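Local coordinates for hypothetical protein (Bacteroides uniformis ATCC 8492, PDB 4QRL) that is of unknown function but has the fold of lipocalin-like proteins, many of which bind small hydrophobic ligands inside a beta-barrel, at residues A[38-43]-A[81-86]. Residues are numbered along the deposited sequence; the frame is centred on the assembly and turned at random.
Sequences GSFSAI and TYFGWP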
loop_
_atom_site.group_PDB
_atom_site.type_symbol
_atom_site.label_atom_id
_atom_site.label_comp_id
_atom_site.label_asym_id
_atom_site.label_seq_id
_atom_site.Cartn_x
_atom_site.Cartn_y
_atom_site.Cartn_z
ATOM N N GLY A 38 -5.134 6.332 -11.505
ATOM C CA GLY A 38 -5.140 4.908 -11.843
ATOM C C GLY A 38 -3.808 4.210 -11.708
ATOM O O GLY A 38 -3.778 3.000 -11.491
ATOM N N SER A 39 -2.689 4.940 -11.847
ATOM C CA SER A 39 -1.357 4.355 -11.678
ATOM C C SER A 39 -0.971 4.227 -10.205
ATOM O O SER A 39 -1.117 5.168 -9.425
ATOM C CB SER A 39 -0.291 5.207 -12.379
ATOM O OG SER A 39 -0.270 5.014 -13.781
ATOM N N PHE A 40 -0.510 3.046 -9.831
ATOM C CA PHE A 40 -0.052 2.756 -8.494
ATOM C C PHE A 40 1.421 2.433 -8.523
ATOM O O PHE A 40 1.904 1.735 -9.426
ATOM C CB PHE A 40 -0.820 1.549 -7.891
ATOM C CG PHE A 40 -0.307 1.157 -6.525
ATOM C CD1 PHE A 40 -0.716 1.848 -5.382
ATOM C CD2 PHE A 40 0.574 0.081 -6.373
ATOM C CE1 PHE A 40 -0.279 1.449 -4.112
ATOM C CE2 PHE A 40 1.042 -0.287 -5.110
ATOM C CZ PHE A 40 0.602 0.387 -3.983
ATOM N N SER A 41 2.122 2.888 -7.506
ATOM C CA SER A 41 3.500 2.529 -7.323
ATOM C C SER A 41 3.798 2.550 -5.832
ATOM O O SER A 41 3.140 3.263 -5.075
ATOM C CB SER A 41 4.442 3.422 -8.133
ATOM O OG SER A 41 4.365 4.798 -7.819
ATOM N N ALA A 42 4.713 1.683 -5.407
ATOM C CA ALA A 42 5.155 1.617 -4.001
ATOM C C ALA A 42 6.663 1.611 -3.961
ATOM O O ALA A 42 7.299 0.803 -4.640
ATOM C CB ALA A 42 4.593 0.393 -3.297
ATOM N N ILE A 43 7.234 2.566 -3.236
ATOM C CA ILE A 43 8.670 2.662 -3.048
ATOM C C ILE A 43 8.959 2.025 -1.706
ATOM O O ILE A 43 8.363 2.405 -0.701
ATOM C CB ILE A 43 9.181 4.130 -3.116
ATOM C CG1 ILE A 43 9.033 4.748 -4.518
ATOM C CG2 ILE A 43 10.620 4.237 -2.600
ATOM C CD1 ILE A 43 9.158 6.316 -4.552
ATOM N N THR A 81 8.184 -9.670 0.893
ATOM C CA THR A 81 8.605 -8.843 2.006
ATOM C C THR A 81 7.604 -7.712 2.200
ATOM O O THR A 81 7.292 -7.336 3.338
ATOM C CB THR A 81 10.024 -8.295 1.741
ATOM O OG1 THR A 81 10.888 -9.391 1.497
ATOM C CG2 THR A 81 10.567 -7.462 2.879
ATOM N N TYR A 82 7.107 -7.161 1.085
ATOM C CA TYR A 82 6.280 -5.960 1.157
ATOM C C TYR A 82 4.844 -6.145 0.745
ATOM O O TYR A 82 4.013 -5.317 1.131
ATOM C CB TYR A 82 6.923 -4.863 0.315
ATOM C CG TYR A 82 8.297 -4.471 0.822
ATOM C CD1 TYR A 82 8.445 -3.743 2.002
ATOM C CD2 TYR A 82 9.447 -4.847 0.139
ATOM C CE1 TYR A 82 9.703 -3.386 2.477
ATOM C CE2 TYR A 82 10.712 -4.508 0.611
ATOM C CZ TYR A 82 10.832 -3.765 1.774
ATOM O OH TYR A 82 12.064 -3.429 2.244
ATOM N N PHE A 83 4.541 -7.189 -0.044
ATOM C CA PHE A 83 3.193 -7.431 -0.533
ATOM C C PHE A 83 2.805 -8.888 -0.331
ATOM O O PHE A 83 2.108 -9.192 0.649
ATOM C CB PHE A 83 3.074 -6.974 -2.007
ATOM C CG PHE A 83 3.221 -5.474 -2.148
ATOM C CD1 PHE A 83 2.131 -4.630 -1.943
ATOM C CD2 PHE A 83 4.460 -4.900 -2.433
ATOM C CE1 PHE A 83 2.271 -3.239 -2.043
ATOM C CE2 PHE A 83 4.606 -3.516 -2.490
ATOM C CZ PHE A 83 3.513 -2.695 -2.290
ATOM N N GLY A 84 3.251 -9.779 -1.223
ATOM C CA GLY A 84 2.923 -11.198 -1.107
ATOM C C GLY A 84 1.473 -11.504 -1.438
ATOM O O GLY A 84 0.966 -12.560 -1.075
ATOM N N TRP A 85 0.785 -10.572 -2.140
ATOM C CA TRP A 85 -0.624 -10.755 -2.490
ATOM C C TRP A 85 -0.808 -11.846 -3.511
ATOM O O TRP A 85 -0.039 -11.892 -4.477
ATOM C CB TRP A 85 -1.241 -9.459 -3.041
ATOM C CG TRP A 85 -1.163 -8.259 -2.149
ATOM C CD1 TRP A 85 -1.060 -8.236 -0.789
ATOM C CD2 TRP A 85 -1.268 -6.894 -2.567
ATOM N NE1 TRP A 85 -1.023 -6.937 -0.341
ATOM C CE2 TRP A 85 -1.182 -6.091 -1.407
ATOM C CE3 TRP A 85 -1.414 -6.266 -3.821
ATOM C CZ2 TRP A 85 -1.279 -4.704 -1.452
ATOM C CZ3 TRP A 85 -1.513 -4.884 -3.860
ATOM C CH2 TRP A 85 -1.425 -4.118 -2.689
ATOM N N PRO A 86 -1.842 -12.712 -3.350
ATOM C CA PRO A 86 -2.101 -13.722 -4.379
ATOM C C PRO A 86 -2.485 -13.044 -5.698
ATOM O O PRO A 86 -3.250 -12.070 -5.690
ATOM C CB PRO A 86 -3.253 -14.543 -3.794
ATOM C CG PRO A 86 -3.943 -13.633 -2.855
ATOM C CD PRO A 86 -2.862 -12.753 -2.283
#
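Phe83, the first residue to leave helical geometry after helix 79-82, pushes the far end of its ring against the methyl of Ala42 on strand 39-45. Phe83 CZ lies 3.4 Å from Ala42 CB, and Phe83 CE2 4.0 Å from the same atom, which sits near the ring plane, so the phenyl meets the strand by its edge. With CG anti to the carbonyl carbon and beside the backbone N (chi1 -66°), the ring is directed at the strand; the backbones stay well apart, with 9.2 Å between Ala42 CA and Tyr82 CA, the nearest pair. A second, looser touch is made by Phe40, two residues earlier on the same side of the strand: Phe40 CE2 is 4.4 Å from Phe83 CE1, which approaches near the plane of the Phe40 ring. Within the loop, Phe83 CD1 stands 3.4 Å above one face of the Trp85 indole, offset toward its rim, with Trp85 CE2 in plane at the phenyl edge; the same ring therefore puts part of its edge to the indole and another part to the Ala42 methyl. All of this is apolar packing, and only 109 Å² is buried in total. Phe54 meets the Phe83 ring edge-to-face, while Leu69 touches both Phe40 and Phe83. On the loose side, Ser41 and Ile43 turn their side chains away from the loop, and Thr81 and Pro86 lie toward solvent. This alternation is that of a beta strand in a barrel wall, Phe40 and Ala42 facing in; here the connection between strands 64-69 and 89-97 sends an aromatic side chain onto the inner wall of an eight-stranded, lipocalin-like beta-barrel of the calycin type.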